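PDB 1YJ7: escJ from Escherichia coli, which probably forms part of the membrane-associated platform on which the type III secretion system is assembled, as a lipoprotein of the YscJ family. Local coordinates for residues Gln18-Leu21 / Leu22-Val26; Ile51-Leu54 / Asn55-Phe59; Glu92-Ile95 / Glu96-Leu99. The protein carries 3 engineered substitutions. One frame throughout, in Å; residues are numbered along the deposited sequence. Where two conformers were deposited one is given.

The three contacts follow one another along the chain, each within a helix or at its end. Contact 1 closes helix 11-23 and contact 2 closes helix 47-56; the two helices pack together, Leu20 of the first and Asn24 just after it lying against Ile53 of the second, and the centres of these contacts lie about 11 Å apart. Both helix ends belong with the antiparallel sheet of strands 3-9, 28-32 and 38-42. Contact 3, in helix 80-99, lies beyond the centre of the chain, about 33 Å and 29 Å from contacts 1 and 2 between centres, beside the mixed sheet 105-113, 123-130 and 159-165. The contacts thus sample two separate alpha/beta units joined by an extended linker.

Contact 1: residues Gln18-Leu21 / Leu22-Val26; sequences QALL and LSNDV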
ATOM      1  N   GLN D  18     -25.911 -14.716   2.883  1.00 13.38           N
ATOM      2  CA  GLN D  18     -26.989 -15.287   2.095  1.00 13.95           C
ATOM      3  C   GLN D  18     -28.301 -14.589   2.404  1.00 13.51           C
ATOM      4  O   GLN D  18     -28.999 -14.165   1.497  1.00 14.23           O
ATOM      5  CB  GLN D  18     -27.085 -16.799   2.381  1.00 14.55           C
ATOM      6  CG  GLN D  18     -28.190 -17.515   1.632  1.00 15.69           C
ATOM      7  CD  GLN D  18     -28.330 -18.968   2.020  1.00 18.26           C
ATOM      8  OE1 GLN D  18     -29.186 -19.693   1.472  1.00 24.66           O
ATOM      9  NE2 GLN D  18     -27.548 -19.397   2.970  1.00 14.64           N
ATOM     10  N   ALA D  19     -28.643 -14.458   3.690  1.00 14.04           N
ATOM     11  CA  ALA D  19     -29.858 -13.751   4.079  1.00 14.08           C
ATOM     12  C   ALA D  19     -29.887 -12.304   3.575  1.00 14.71           C
ATOM     13  O   ALA D  19     -30.914 -11.811   3.107  1.00 15.11           O
ATOM     14  CB  ALA D  19     -30.040 -13.792   5.601  1.00 13.46           C
ATOM     15  N   LEU D  20     -28.750 -11.618   3.671  1.00 14.65           N
ATOM     16  CA  LEU D  20     -28.659 -10.248   3.215  1.00 15.47           C
ATOM     17  C   LEU D  20     -28.966 -10.171   1.716  1.00 15.23           C
ATOM     18  O   LEU D  20     -29.736  -9.310   1.271  1.00 16.12           O
ATOM     19  CB  LEU D  20     -27.269  -9.678   3.525  1.00 15.06           C
ATOM     20  CG  LEU D  20     -26.894  -8.323   2.923  1.00 17.82           C
ATOM     21  CD1 LEU D  20     -27.852  -7.218   3.414  1.00 20.07           C
ATOM     22  CD2 LEU D  20     -25.467  -8.026   3.287  1.00 19.31           C
ATOM     23  N   LEU D  21     -28.365 -11.068   0.943  1.00 15.83           N
ATOM     24  CA  LEU D  21     -28.543 -11.070  -0.510  1.00 15.89           C
ATOM     25  C   LEU D  21     -29.979 -11.437  -0.886  1.00 16.74           C
ATOM     26  O   LEU D  21     -30.594 -10.770  -1.723  1.00 16.96           O
ATOM     27  CB  LEU D  21     -27.535 -11.989  -1.193  1.00 15.58           C
ATOM     28  CG  LEU D  21     -26.090 -11.469  -1.136  1.00 16.68           C
ATOM     29  CD1 LEU D  21     -25.157 -12.515  -1.660  1.00 17.32           C
ATOM     30  CD2 LEU D  21     -25.930 -10.172  -1.906  1.00 16.27           C
ATOM     31  N   LEU D  22     -30.529 -12.461  -0.235  1.00 17.75           N
ATOM     32  CA  LEU D  22     -31.907 -12.894  -0.512  1.00 18.05           C
ATOM     33  C   LEU D  22     -32.915 -11.796  -0.200  1.00 19.22           C
ATOM     34  O   LEU D  22     -33.901 -11.622  -0.934  1.00 19.78           O
ATOM     35  CB  LEU D  22     -32.244 -14.161   0.271  1.00 17.80           C
ATOM     36  CG  LEU D  22     -31.600 -15.449  -0.206  1.00 17.49           C
ATOM     37  CD1 LEU D  22     -31.900 -16.568   0.774  1.00 16.76           C
ATOM     38  CD2 LEU D  22     -32.059 -15.833  -1.614  1.00 18.45           C
ATOM     39  N   SER D  23     -32.645 -11.011   0.836  1.00 20.03           N
ATOM     40  CA  SER D  23     -33.550  -9.944   1.238  1.00 21.22           C
ATOM     41  C   SER D  23     -33.529  -8.772   0.246  1.00 22.05           C
ATOM     42  O   SER D  23     -34.428  -7.940   0.251  1.00 22.14           O
ATOM     43  CB  SER D  23     -33.240  -9.469   2.652  1.00 21.61           C
ATOM     44  OG  SER D  23     -32.063  -8.693   2.679  1.00 24.31           O
ATOM     45  N   ASN D  24     -32.495  -8.727  -0.591  1.00 22.83           N
ATOM     46  CA  ASN D  24     -32.370  -7.759  -1.679  1.00 23.82           C
ATOM     47  C   ASN D  24     -32.719  -8.354  -3.030  1.00 24.61           C
ATOM     48  O   ASN D  24     -32.379  -7.789  -4.082  1.00 24.78           O
ATOM     49  CB  ASN D  24     -30.940  -7.207  -1.716  1.00 24.21           C
ATOM     50  CG  ASN D  24     -30.696  -6.190  -0.645  1.00 24.62           C
ATOM     51  OD1 ASN D  24     -31.030  -5.023  -0.810  1.00 27.47           O
ATOM     52  ND2 ASN D  24     -30.138  -6.620   0.481  1.00 24.10           N
ATOM     53  N   ASP D  25     -33.369  -9.510  -3.018  1.00 25.06           N
ATOM     54  CA  ASP D  25     -33.837 -10.149  -4.244  1.00 26.05           C
ATOM     55  C   ASP D  25     -32.699 -10.526  -5.199  1.00 26.07           C
ATOM     56  O   ASP D  25     -32.841 -10.481  -6.426  1.00 26.03           O
ATOM     57  CB  ASP D  25     -34.904  -9.246  -4.877  1.00 27.08           C
ATOM     58  CG  ASP D  25     -35.986  -8.874  -3.869  1.00 30.96           C
ATOM     59  OD1 ASP D  25     -36.483  -9.812  -3.190  1.00 36.44           O
ATOM     60  OD2 ASP D  25     -36.378  -7.705  -3.624  1.00 35.97           O
ATOM     61  N   VAL D  26     -31.564 -10.900  -4.617  1.00 25.10           N
ATOM     62  CA  VAL D  26     -30.460 -11.481  -5.356  1.00 25.68           C
ATOM     63  C   VAL D  26     -30.559 -12.991  -5.244  1.00 26.82           C
ATOM     64  O   VAL D  26     -30.635 -13.515  -4.146  1.00 27.18           O
ATOM     65  CB  VAL D  26     -29.093 -11.025  -4.795  1.00 24.97           C
ATOM     66  CG1 VAL D  26     -27.937 -11.789  -5.468  1.00 25.09           C
ATOM     67  CG2 VAL D  26     -28.935  -9.543  -4.953  1.00 25.32           C
TER
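Leu21 and Val26 form the close-packed side of this turn at the end of helix 11-23, their CB atoms 4.0 Å apart. The chain doubles back here: Val26 N binds Leu21 O at 3.1 Å with an N-H...O angle of 160°, which places the valine side chain beside the last buried leucine of the helix. Leu21 O is gripped twice, because Asn24 N also donates to it, from the opposite face of its carbonyl plane. Leu21 reaches Ala50 and Val28, and Val26 reaches Val42, so this side is buried between helix 47-56 and the sheet.

The carbonyl of Leu20 is served by side chains. Ser23 OG donates to Leu20 O at 2.8 Å, with chi1 of 74° setting the hydroxyl between its own backbone N and carbonyl carbon, turned back along the helix. Asn24 ND2 arrives at Leu20 O from the other face, also at 2.8 Å; the acceptor lies close to the amide plane and the bond is nearly straight at 161°. The asparagine amide runs alongside the leucine side chain, ND2 3.8 Å from Leu20 CD1. Two side-chain donors thus occupy a carbonyl that receives only a weak bond from Asn24 N.

The outer side is looser. Leu22, exposed, lies alongside Gln18 and touches it through CD1 and the aliphatic CG, 3.9 Å apart, while the CB of Asp25 points away from residues 18-21. The Asp25 carbonyl is nevertheless held by Arg49 of helix 47-56. With positive phi at Asp25, and with Asp25 N bonded to Leu22 O inside the Val26-to-Leu21 bond, the turn is a Schellman motif, here with an aspartate at C-prime.

Contact 2: residues Ile51-Leu54 / Asn55-Phe59; sequences ITIL and NNNGF
Phe59 folds back on Leu54 where helix 47-56 ends, and the backbone bonds define the turn. Phe59 N donates to Leu54 O at 2.9 Å, an almost straight bond of 165°, and Gly58 N donates to Asn55 O at 3.1 Å. Together with the positive phi of Gly58 these make a Schellman motif, glycine being the C-prime residue. Upstream, Asn55 N and Asn56 N still bind Ile51 O and Thr52 O in helical fashion, whereas the bonds of Asn57 N to Ile53 O and Leu54 O are both weak.

A side-chain hydrogen bond compensates at Ile53. Asn57 ND2 reaches Ile53 O at 2.8 Å and 173°, the carbonyl oxygen lying within the plane of the asparagine amide. With CG beside the backbone N (chi1 -75°), the amide is turned back alongside Ile53, toward the carbonyl of that residue. Thr52 spends its hydroxyl on the carbonyl of Val48, one turn earlier.

Apolar contact is carried by Leu54 and Phe59, whose side chains cross at about a right angle. Leu54 CD2 meets Phe59 CB at 4.1 Å, and the ring itself extends away from the leucine. Methyl-to-amide packing joins two further pairs, each with its side chains running in the same direction: Thr52 CG2 lies 3.8 Å from Asn56 ND2, and Ile53 CG2 4.0 Å from Asn57 ND2.

Lys61 makes a cation-pi contact with the Phe59 ring. Asn15, Gln16 and Pro132 of a second subunit pack against Ile51, Asn55 and Asn56. Within the chain, Phe59 leans on Glu13 and Met17 of helix 11-23, while Ile51 and Leu54 rest on Leu5 of strand 3-9.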
ATOM      1  N   ILE D  51     -21.860  -8.000  -5.122  1.00 15.80           N
ATOM      2  CA  ILE D  51     -20.628  -7.486  -4.567  1.00 15.84           C
ATOM      3  C   ILE D  51     -20.824  -6.088  -3.954  1.00 15.87           C
ATOM      4  O   ILE D  51     -20.222  -5.775  -2.910  1.00 15.96           O
ATOM      5  CB  ILE D  51     -19.526  -7.513  -5.662  1.00 16.08           C
ATOM      6  CG1 ILE D  51     -19.199  -8.973  -6.019  1.00 16.70           C
ATOM      7  CG2 ILE D  51     -18.261  -6.790  -5.189  1.00 16.88           C
ATOM      8  CD1 ILE D  51     -18.774  -9.852  -4.866  1.00 18.89           C
ATOM      9  N   THR D  52     -21.659  -5.262  -4.573  1.00 15.65           N
ATOM     10  CA  THR D  52     -21.941  -3.920  -4.036  1.00 15.99           C
ATOM     11  C   THR D  52     -22.608  -4.047  -2.662  1.00 16.05           C
ATOM     12  O   THR D  52     -22.195  -3.403  -1.697  1.00 15.84           O
ATOM     13  CB  THR D  52     -22.827  -3.112  -4.990  1.00 16.70           C
ATOM     14  OG1 THR D  52     -22.143  -2.919  -6.246  1.00 18.70           O
ATOM     15  CG2 THR D  52     -23.084  -1.685  -4.450  1.00 18.87           C
ATOM     16  N   ILE D  53     -23.622  -4.899  -2.586  1.00 15.58           N
ATOM     17  CA  ILE D  53     -24.351  -5.126  -1.340  1.00 15.48           C
ATOM     18  C   ILE D  53     -23.427  -5.684  -0.274  1.00 15.28           C
ATOM     19  O   ILE D  53     -23.426  -5.202   0.860  1.00 15.69           O
ATOM     20  CB  ILE D  53     -25.573  -6.084  -1.575  1.00 15.46           C
ATOM     21  CG1 ILE D  53     -26.643  -5.374  -2.391  1.00 16.79           C
ATOM     22  CG2 ILE D  53     -26.178  -6.541  -0.213  1.00 15.75           C
ATOM     23  CD1 ILE D  53     -27.655  -6.310  -3.036  1.00 17.64           C
ATOM     24  N   LEU D  54     -22.606  -6.675  -0.620  1.00 15.49           N
ATOM     25  CA  LEU D  54     -21.698  -7.232   0.372  1.00 16.03           C
ATOM     26  C   LEU D  54     -20.657  -6.201   0.811  1.00 16.11           C
ATOM     27  O   LEU D  54     -20.391  -6.049   2.000  1.00 16.01           O
ATOM     28  CB  LEU D  54     -21.015  -8.472  -0.136  1.00 15.66           C
ATOM     29  CG  LEU D  54     -21.961  -9.638  -0.407  1.00 16.21           C
ATOM     30  CD1 LEU D  54     -21.172 -10.787  -1.014  1.00 18.09           C
ATOM     31  CD2 LEU D  54     -22.707 -10.077   0.848  1.00 16.43           C
ATOM     32  N   ASN D  55     -20.105  -5.488  -0.147  1.00 16.70           N
ATOM     33  CA  ASN D  55     -19.120  -4.438   0.162  1.00 17.33           C
ATOM     34  C   ASN D  55     -19.681  -3.362   1.096  1.00 17.09           C
ATOM     35  O   ASN D  55     -19.042  -3.017   2.101  1.00 17.12           O
ATOM     36  CB  ASN D  55     -18.371  -3.983  -1.093  0.50 18.16           C
ATOM     37  CG  ASN D  55     -17.247  -4.985  -1.474  0.50 20.46           C
ATOM     38  OD1 ASN D  55     -17.512  -6.085  -1.977  0.50 24.28           O
ATOM     39  ND2 ASN D  55     -15.997  -4.639  -1.144  0.50 23.63           N
ATOM     40  N   ASN D  56     -20.889  -2.891   0.787  1.00 16.86           N
ATOM     41  CA  ASN D  56     -21.522  -1.801   1.532  1.00 17.23           C
ATOM     42  C   ASN D  56     -21.851  -2.237   2.961  1.00 17.32           C
ATOM     43  O   ASN D  56     -21.977  -1.414   3.851  1.00 17.42           O
ATOM     44  CB  ASN D  56     -22.781  -1.315   0.828  1.00 17.48           C
ATOM     45  CG  ASN D  56     -22.491  -0.510  -0.435  1.00 18.92           C
ATOM     46  OD1 ASN D  56     -21.340  -0.298  -0.811  1.00 19.46           O
ATOM     47  ND2 ASN D  56     -23.551  -0.063  -1.098  1.00 20.75           N
ATOM     48  N   ASN D  57     -21.973  -3.545   3.173  1.00 18.00           N
ATOM     49  CA  ASN D  57     -22.306  -4.094   4.484  1.00 18.38           C
ATOM     50  C   ASN D  57     -21.130  -4.718   5.217  1.00 18.69           C
ATOM     51  O   ASN D  57     -21.309  -5.339   6.270  1.00 19.73           O
ATOM     52  CB  ASN D  57     -23.459  -5.090   4.339  1.00 18.37           C
ATOM     53  CG  ASN D  57     -24.771  -4.402   4.116  1.00 20.82           C
ATOM     54  OD1 ASN D  57     -25.416  -3.974   5.079  1.00 25.45           O
ATOM     55  ND2 ASN D  57     -25.151  -4.212   2.852  1.00 17.94           N
ATOM     56  N   GLY D  58     -19.938  -4.559   4.651  1.00 18.16           N
ATOM     57  CA  GLY D  58     -18.704  -4.960   5.285  1.00 18.77           C
ATOM     58  C   GLY D  58     -18.422  -6.438   5.277  1.00 19.02           C
ATOM     59  O   GLY D  58     -17.718  -6.920   6.179  1.00 20.16           O
ATOM     60  N   PHE D  59     -18.958  -7.150   4.277  1.00 18.48           N
ATOM     61  CA  PHE D  59     -18.729  -8.585   4.117  1.00 18.43           C
ATOM     62  C   PHE D  59     -17.779  -8.905   2.958  1.00 19.70           C
ATOM     63  O   PHE D  59     -17.862  -8.251   1.906  1.00 19.16           O
ATOM     64  CB  PHE D  59     -20.048  -9.281   3.809  1.00 18.05           C
ATOM     65  CG  PHE D  59     -20.957  -9.419   4.988  1.00 16.49           C
ATOM     66  CD1 PHE D  59     -22.095  -8.641   5.089  1.00 16.85           C
ATOM     67  CD2 PHE D  59     -20.703 -10.357   5.979  1.00 15.84           C
ATOM     68  CE1 PHE D  59     -22.957  -8.771   6.163  1.00 18.17           C
ATOM     69  CE2 PHE D  59     -21.560 -10.483   7.051  1.00 17.49           C
ATOM     70  CZ  PHE D  59     -22.693  -9.702   7.141  1.00 17.58           C
TER

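Contact 3: residues Glu92-Ile95 / Glu96-Leu99; sequences EQDI and ERLL
Glu92 to Leu99 form the closing turns of the alpha-helix 80-99, regular throughout, with Glu96 N, Arg97 N, Leu98 N and Leu99 N each bonded to the carbonyl four residues back; the last, Leu99 N to Ile95 O, is 2.9 Å long and nearly straight at 173°. The helix belongs to a mixed alpha/beta unit, in which it packs against strand 105-113 and helix 140-150.

Ile95 and Leu99 are the apolar part of its buried side. These side chains lie side by side and point the same way, the CG2 branch of Ile95 meeting CD1 of Leu99 at 3.9 Å. Ile95 also touches Val110 and Val147, and Leu99 touches Cys108 and Ile143, so the pair fills the seam between strand and neighbouring helix.

The acidic side chains of Glu92 and Glu96 lie one turn apart, and both are tied to strand 105-113: OE1 of Glu92 accepts from the backbone N of Leu112, and OE1 of Glu96 from that of Val110. These bonds join the helix to alternate residues of the strand and probably ease the proximity of two like charges, whose nearest oxygens, Glu92 OE2 and Glu96 OE1, are 5.6 Å apart. The extended chain of Glu96 passes its CG 3.2 Å from Glu92 O. Gln93, bent beyond CG, brings its amide toward the same carboxylate, with the two planes 66° apart; Gln93 OE1 and Glu96 OE2 are both acceptors and stay 3.5 Å apart.

On the outer face Asp94 and Arg97 run alongside each other as a salt bridge three residues apart. The arginine chain bends at chi3 (-83°), and Asp94 OD1 meets the guanidinium at its edge, in its plane, 3.4 Å from Arg97 NH1.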
ATOM      1  N   GLU D  92     -10.745  -6.944  29.462  1.00 12.50           N
ATOM      2  CA  GLU D  92     -11.632  -6.502  28.378  1.00 12.29           C
ATOM      3  C   GLU D  92     -12.650  -7.594  28.013  1.00 12.58           C
ATOM      4  O   GLU D  92     -13.856  -7.313  27.844  1.00 13.12           O
ATOM      5  CB  GLU D  92     -10.808  -6.153  27.131  1.00 13.10           C
ATOM      6  CG  GLU D  92     -10.053  -4.842  27.251  1.00 13.36           C
ATOM      7  CD  GLU D  92      -9.062  -4.633  26.115  1.00 16.83           C
ATOM      8  OE1 GLU D  92      -8.474  -3.535  26.062  1.00 15.02           O
ATOM      9  OE2 GLU D  92      -8.896  -5.559  25.273  1.00 16.85           O
ATOM     10  N   GLN D  93     -12.163  -8.821  27.896  1.00 13.24           N
ATOM     11  CA  GLN D  93     -13.004  -9.972  27.554  1.00 13.41           C
ATOM     12  C   GLN D  93     -14.012 -10.285  28.641  1.00 13.63           C
ATOM     13  O   GLN D  93     -15.172 -10.592  28.340  1.00 13.38           O
ATOM     14  CB  GLN D  93     -12.119 -11.173  27.231  1.00 14.49           C
ATOM     15  CG  GLN D  93     -11.291 -10.965  25.951  1.00 15.21           C
ATOM     16  CD  GLN D  93     -12.120 -11.071  24.671  1.00 17.47           C
ATOM     17  OE1 GLN D  93     -12.152 -10.138  23.851  1.00 22.16           O
ATOM     18  NE2 GLN D  93     -12.767 -12.188  24.491  1.00 12.66           N
ATOM     19  N   ASP D  94     -13.591 -10.176  29.908  1.00 13.26           N
ATOM     20  CA  ASP D  94     -14.487 -10.384  31.034  1.00 13.37           C
ATOM     21  C   ASP D  94     -15.622  -9.355  31.045  1.00 12.92           C
ATOM     22  O   ASP D  94     -16.770  -9.682  31.339  1.00 11.34           O
ATOM     23  CB  ASP D  94     -13.732 -10.249  32.366  1.00 14.15           C
ATOM     24  CG  ASP D  94     -12.804 -11.414  32.668  1.00 16.45           C
ATOM     25  OD1 ASP D  94     -12.848 -12.483  31.995  1.00 15.71           O
ATOM     26  OD2 ASP D  94     -11.992 -11.331  33.628  1.00 16.63           O
ATOM     27  N   ILE D  95     -15.308  -8.103  30.721  1.00 11.92           N
ATOM     28  CA  ILE D  95     -16.324  -7.052  30.701  1.00 11.55           C
ATOM     29  C   ILE D  95     -17.274  -7.245  29.519  1.00 12.17           C
ATOM     30  O   ILE D  95     -18.479  -7.110  29.667  1.00 11.85           O
ATOM     31  CB  ILE D  95     -15.676  -5.639  30.704  1.00 12.08           C
ATOM     32  CG1 ILE D  95     -14.912  -5.433  32.031  1.00 11.40           C
ATOM     33  CG2 ILE D  95     -16.730  -4.606  30.532  1.00 12.23           C
ATOM     34  CD1 ILE D  95     -14.024  -4.151  32.003  1.00 12.61           C
ATOM     35  N   GLU D  96     -16.728  -7.597  28.363  1.00 12.27           N
ATOM     36  CA  GLU D  96     -17.552  -7.917  27.192  1.00 12.44           C
ATOM     37  C   GLU D  96     -18.499  -9.076  27.511  1.00 12.20           C
ATOM     38  O   GLU D  96     -19.679  -9.021  27.175  1.00 12.13           O
ATOM     39  CB  GLU D  96     -16.692  -8.227  25.968  1.00 13.17           C
ATOM     40  CG  GLU D  96     -15.933  -7.029  25.397  1.00 13.39           C
ATOM     41  CD  GLU D  96     -15.049  -7.363  24.205  1.00 15.27           C
ATOM     42  OE1 GLU D  96     -14.223  -6.506  23.803  1.00 15.32           O
ATOM     43  OE2 GLU D  96     -15.174  -8.482  23.644  1.00 18.67           O
ATOM     44  N   ARG D  97     -17.982 -10.101  28.172  1.00 12.72           N
ATOM     45  CA  ARG D  97     -18.768 -11.283  28.506  1.00 13.25           C
ATOM     46  C   ARG D  97     -19.942 -10.903  29.388  1.00 12.59           C
ATOM     47  O   ARG D  97     -21.063 -11.362  29.170  1.00 12.83           O
ATOM     48  CB  ARG D  97     -17.894 -12.335  29.186  1.00 14.13           C
ATOM     49  CG  ARG D  97     -18.689 -13.585  29.598  1.00 16.85           C
ATOM     50  CD  ARG D  97     -17.930 -14.501  30.473  1.00 21.69           C
ATOM     51  NE  ARG D  97     -17.088 -15.362  29.674  1.00 27.47           N
ATOM     52  CZ  ARG D  97     -15.789 -15.409  29.718  1.00 30.69           C
ATOM     53  NH1 ARG D  97     -15.129 -14.628  30.559  1.00 35.68           N
ATOM     54  NH2 ARG D  97     -15.137 -16.269  28.921  1.00 31.00           N
ATOM     55  N   LEU D  98     -19.675 -10.059  30.385  1.00 12.40           N
ATOM     56  CA  LEU D  98     -20.687  -9.596  31.339  1.00 12.53           C
ATOM     57  C   LEU D  98     -21.730  -8.720  30.645  1.00 12.24           C
ATOM     58  O   LEU D  98     -22.936  -8.966  30.741  1.00 12.20           O
ATOM     59  CB  LEU D  98     -20.008  -8.871  32.519  1.00 12.50           C
ATOM     60  CG  LEU D  98     -20.874  -8.267  33.650  1.00 13.31           C
ATOM     61  CD1 LEU D  98     -20.067  -8.119  34.967  1.00 14.62           C
ATOM     62  CD2 LEU D  98     -21.466  -6.925  33.259  1.00 14.00           C
ATOM     63  N   LEU D  99     -21.283  -7.716  29.902  1.00 11.90           N
ATOM     64  CA  LEU D  99     -22.214  -6.807  29.237  1.00 11.58           C
ATOM     65  C   LEU D  99     -23.064  -7.535  28.202  1.00 11.63           C
ATOM     66  O   LEU D  99     -24.198  -7.151  27.947  1.00 12.36           O
ATOM     67  CB  LEU D  99     -21.489  -5.631  28.578  1.00 11.75           C
ATOM     68  CG  LEU D  99     -20.791  -4.670  29.523  1.00 12.10           C
ATOM     69  CD1 LEU D  99     -20.010  -3.647  28.727  1.00 12.99           C
ATOM     70  CD2 LEU D  99     -21.773  -4.013  30.433  1.00 12.44           C
TER